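Local atomic coordinates of multisubunit Na+/H+ antiporter, E subunit (Anoxybacillus flavithermus, PDB entry 6Z16), a protein that forms the E subunit of a multisubunit Na+/H+ antiporter in the cell membrane and probably takes part in exchanging sodium ions for protons. Residues 85-97 with 125-137. Residues are numbered along the deposited sequence; the frame is centred on the assembly and turned at random.
Sequences TIQPAIFALPTEL and GSTLYIHALNSPD
F91 and I130 face each other as an antiparallel hydrogen-bonded pair, and their side chains lie next to each other on the same face of the sheet. CG2 of I130 sits over one face of the F91 ring, 3.6 Å from its centroid, in a CH-pi contact. The ring reaches this methyl because CG of F91 lies between its own backbone N and carbonyl carbon (chi1 64°). CB of A132 meets the same ring near its plane, 3.6 Å from CE1 of F91. L93 CD2 also packs on I130 CG2, at 3.7 Å. Replacing F91 by an alanine would take away the ring and is likely to leave I130 CG2 and A132 CB without their aromatic neighbour, opening a gap beside them.

On the other face, CB of A92 touches CE1 of Y129 at 3.6 Å. There too, CG1 of I90 meets the edge of the H131 ring, 3.5 Å from CD2 of H131. Backbone bonds tie the strands together. N of F91 donates to O of I130 at 2.9 Å, nearly straight at 164°. O of L93 is gripped twice: L128 N approaches it in the carbonyl plane, while T127 OG1 comes from above that plane at 2.8 Å. With chi1 of T127 at -172°, its OG1 is turned opposite the backbone N and beside the carbonyl carbon, which carries the hydroxyl to L93 O.

Strand 127-132 is the middle of a three-stranded antiparallel sheet, between 89-94 and 116-121. I130 also packs on I110 of helix 100-111, and F91 and L93 rest on K146 of helix 141-156. On the face bearing A92, Y129 and H131, a neighbouring subunit of the antiporter packs: A92 and Y129 lie on D110 of that subunit, and H131 ND1 hydrogen-bonds H42 NE2 of that subunit.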
# COMPACT_ATOMS: atom_id res chain seq x y z
N THR E 85 -51.52 -16.20 -17.38
CA THR E 85 -51.38 -15.03 -18.22
C THR E 85 -50.09 -14.98 -19.03
O THR E 85 -50.04 -14.26 -20.03
CB THR E 85 -51.47 -13.76 -17.36
OG1 THR E 85 -50.46 -13.79 -16.35
CG2 THR E 85 -52.84 -13.65 -16.71
N ILE E 86 -49.06 -15.73 -18.64
CA ILE E 86 -47.75 -15.57 -19.27
C ILE E 86 -47.71 -16.28 -20.62
O ILE E 86 -48.51 -17.16 -20.91
CB ILE E 86 -46.63 -16.06 -18.34
CG1 ILE E 86 -46.84 -17.54 -17.99
CG2 ILE E 86 -46.58 -15.22 -17.08
CD1 ILE E 86 -45.70 -18.15 -17.22
N GLN E 87 -46.77 -15.84 -21.46
CA GLN E 87 -46.54 -16.35 -22.81
C GLN E 87 -45.05 -16.56 -23.02
O GLN E 87 -44.29 -15.58 -23.07
CB GLN E 87 -47.09 -15.38 -23.85
CG GLN E 87 -48.60 -15.25 -23.87
CD GLN E 87 -49.29 -16.51 -24.36
OE1 GLN E 87 -49.88 -17.26 -23.58
NE2 GLN E 87 -49.24 -16.74 -25.66
N PRO E 88 -44.58 -17.80 -23.16
CA PRO E 88 -43.14 -18.04 -23.23
C PRO E 88 -42.58 -17.75 -24.61
O PRO E 88 -43.30 -17.69 -25.61
CB PRO E 88 -43.03 -19.53 -22.90
CG PRO E 88 -44.30 -20.10 -23.44
CD PRO E 88 -45.36 -19.05 -23.23
N ALA E 89 -41.26 -17.58 -24.66
CA ALA E 89 -40.58 -17.39 -25.93
C ALA E 89 -39.13 -17.83 -25.80
O ALA E 89 -38.54 -17.75 -24.72
CB ALA E 89 -40.65 -15.93 -26.39
N ILE E 90 -38.56 -18.29 -26.91
CA ILE E 90 -37.12 -18.48 -27.05
C ILE E 90 -36.72 -17.84 -28.37
O ILE E 90 -37.30 -18.16 -29.41
CB ILE E 90 -36.70 -19.96 -27.01
CG1 ILE E 90 -36.93 -20.57 -25.63
CG2 ILE E 90 -35.25 -20.13 -27.40
CD1 ILE E 90 -36.71 -22.06 -25.58
N PHE E 91 -35.74 -16.94 -28.33
CA PHE E 91 -35.40 -16.18 -29.52
C PHE E 91 -33.90 -15.93 -29.57
O PHE E 91 -33.19 -16.00 -28.56
CB PHE E 91 -36.18 -14.86 -29.58
CG PHE E 91 -35.88 -13.89 -28.47
CD1 PHE E 91 -36.52 -14.00 -27.24
CD2 PHE E 91 -35.01 -12.84 -28.67
CE1 PHE E 91 -36.26 -13.10 -26.23
CE2 PHE E 91 -34.75 -11.94 -27.66
CZ PHE E 91 -35.38 -12.07 -26.44
N ALA E 92 -33.42 -15.65 -30.78
CA ALA E 92 -32.02 -15.37 -31.03
C ALA E 92 -31.77 -13.87 -31.04
O ALA E 92 -32.67 -13.07 -31.28
CB ALA E 92 -31.59 -15.95 -32.37
N LEU E 93 -30.52 -13.51 -30.77
CA LEU E 93 -30.12 -12.14 -30.94
C LEU E 93 -28.69 -12.12 -31.49
O LEU E 93 -27.85 -12.91 -31.02
CB LEU E 93 -30.22 -11.35 -29.63
CG LEU E 93 -29.38 -11.70 -28.40
CD1 LEU E 93 -28.12 -10.83 -28.30
CD2 LEU E 93 -30.20 -11.62 -27.15
N PRO E 94 -28.41 -11.29 -32.48
CA PRO E 94 -27.04 -11.18 -32.98
C PRO E 94 -26.16 -10.45 -31.99
O PRO E 94 -26.62 -9.70 -31.13
CB PRO E 94 -27.20 -10.39 -34.28
CG PRO E 94 -28.43 -9.59 -34.06
CD PRO E 94 -29.35 -10.44 -33.24
N THR E 95 -24.86 -10.68 -32.13
CA THR E 95 -23.89 -10.18 -31.17
C THR E 95 -22.67 -9.67 -31.92
O THR E 95 -22.23 -10.29 -32.89
CB THR E 95 -23.49 -11.29 -30.17
OG1 THR E 95 -24.67 -11.87 -29.62
CG2 THR E 95 -22.66 -10.72 -29.02
N GLU E 96 -22.15 -8.53 -31.49
CA GLU E 96 -20.91 -7.98 -32.01
C GLU E 96 -19.74 -8.17 -31.05
O GLU E 96 -18.62 -7.78 -31.37
CB GLU E 96 -21.08 -6.48 -32.33
CG GLU E 96 -22.05 -6.17 -33.47
CD GLU E 96 -23.49 -6.08 -33.01
OE1 GLU E 96 -23.74 -6.20 -31.79
OE2 GLU E 96 -24.38 -5.88 -33.86
N LEU E 97 -19.99 -8.76 -29.89
CA LEU E 97 -19.02 -8.83 -28.81
C LEU E 97 -18.06 -9.98 -29.06
O LEU E 97 -18.49 -11.09 -29.41
CB LEU E 97 -19.73 -8.99 -27.47
CG LEU E 97 -20.41 -7.81 -26.75
CD1 LEU E 97 -21.69 -7.34 -27.43
CD2 LEU E 97 -20.73 -8.19 -25.32
N GLY E 125 -18.92 -16.97 -31.64
CA GLY E 125 -19.28 -15.85 -30.79
C GLY E 125 -20.09 -14.81 -31.54
O GLY E 125 -19.71 -13.64 -31.59
N SER E 126 -21.23 -15.22 -32.10
CA SER E 126 -21.96 -14.40 -33.05
C SER E 126 -23.45 -14.31 -32.78
O SER E 126 -24.07 -13.36 -33.27
CB SER E 126 -21.75 -14.92 -34.48
OG SER E 126 -22.28 -16.22 -34.63
N THR E 127 -24.05 -15.24 -32.04
CA THR E 127 -25.45 -15.11 -31.68
C THR E 127 -25.69 -15.75 -30.32
O THR E 127 -24.94 -16.62 -29.86
CB THR E 127 -26.39 -15.69 -32.75
OG1 THR E 127 -27.75 -15.37 -32.42
CG2 THR E 127 -26.25 -17.19 -32.86
N LEU E 128 -26.74 -15.28 -29.66
CA LEU E 128 -27.07 -15.67 -28.30
C LEU E 128 -28.56 -15.96 -28.25
O LEU E 128 -29.37 -15.11 -28.62
CB LEU E 128 -26.69 -14.55 -27.32
CG LEU E 128 -26.71 -14.72 -25.80
CD1 LEU E 128 -25.63 -13.86 -25.19
CD2 LEU E 128 -28.05 -14.32 -25.22
N TYR E 129 -28.92 -17.17 -27.82
CA TYR E 129 -30.32 -17.52 -27.66
C TYR E 129 -30.74 -17.22 -26.23
O TYR E 129 -29.91 -17.17 -25.32
CB TYR E 129 -30.53 -18.99 -28.00
CG TYR E 129 -30.18 -19.30 -29.44
CD1 TYR E 129 -31.11 -19.10 -30.45
CD2 TYR E 129 -28.92 -19.76 -29.80
CE1 TYR E 129 -30.79 -19.37 -31.77
CE2 TYR E 129 -28.59 -20.02 -31.10
CZ TYR E 129 -29.53 -19.82 -32.09
OH TYR E 129 -29.21 -20.09 -33.40
N ILE E 130 -32.03 -16.96 -26.04
CA ILE E 130 -32.50 -16.43 -24.76
C ILE E 130 -34.00 -16.71 -24.63
O ILE E 130 -34.75 -16.62 -25.60
CB ILE E 130 -32.15 -14.93 -24.64
CG1 ILE E 130 -32.61 -14.31 -23.32
CG2 ILE E 130 -32.60 -14.17 -25.84
CD1 ILE E 130 -31.94 -13.01 -23.04
N HIS E 131 -34.40 -17.07 -23.41
CA HIS E 131 -35.77 -17.46 -23.09
C HIS E 131 -36.49 -16.29 -22.42
O HIS E 131 -36.20 -15.95 -21.27
CB HIS E 131 -35.77 -18.70 -22.20
CG HIS E 131 -37.13 -19.16 -21.79
ND1 HIS E 131 -37.77 -18.70 -20.67
CD2 HIS E 131 -37.97 -20.05 -22.37
CE1 HIS E 131 -38.95 -19.28 -20.57
NE2 HIS E 131 -39.10 -20.11 -21.58
N ALA E 132 -37.43 -15.70 -23.14
CA ALA E 132 -38.27 -14.64 -22.60
C ALA E 132 -39.46 -15.22 -21.86
O ALA E 132 -40.15 -16.12 -22.35
CB ALA E 132 -38.77 -13.73 -23.72
N LEU E 133 -39.72 -14.67 -20.67
CA LEU E 133 -40.83 -15.12 -19.84
C LEU E 133 -42.18 -14.65 -20.37
O LEU E 133 -43.13 -15.42 -20.44
CB LEU E 133 -40.63 -14.65 -18.40
CG LEU E 133 -41.68 -15.11 -17.41
CD1 LEU E 133 -41.69 -16.61 -17.36
CD2 LEU E 133 -41.39 -14.55 -16.03
N ASN E 134 -42.27 -13.37 -20.74
CA ASN E 134 -43.46 -12.80 -21.36
C ASN E 134 -43.14 -12.43 -22.80
O ASN E 134 -42.30 -11.55 -23.04
CB ASN E 134 -43.95 -11.57 -20.59
CG ASN E 134 -44.63 -11.93 -19.29
OD1 ASN E 134 -45.43 -12.87 -19.24
ND2 ASN E 134 -44.33 -11.19 -18.23
N SER E 135 -43.81 -13.08 -23.75
CA SER E 135 -43.47 -12.85 -25.15
C SER E 135 -43.96 -11.50 -25.67
O SER E 135 -43.12 -10.71 -26.15
CB SER E 135 -43.92 -14.04 -26.01
OG SER E 135 -43.60 -13.84 -27.37
N PRO E 136 -45.26 -11.14 -25.63
CA PRO E 136 -45.64 -9.85 -26.22
C PRO E 136 -45.30 -8.65 -25.35
O PRO E 136 -45.29 -7.53 -25.85
CB PRO E 136 -47.15 -9.97 -26.41
CG PRO E 136 -47.57 -10.79 -25.29
CD PRO E 136 -46.47 -11.79 -25.06
N ASP E 137 -45.02 -8.86 -24.06
CA ASP E 137 -44.72 -7.75 -23.17
C ASP E 137 -43.31 -7.22 -23.40
O ASP E 137 -43.12 -6.03 -23.68
CB ASP E 137 -44.89 -8.18 -21.71
CG ASP E 137 -46.34 -8.46 -21.34
OD1 ASP E 137 -47.24 -7.83 -21.95
OD2 ASP E 137 -46.58 -9.30 -20.46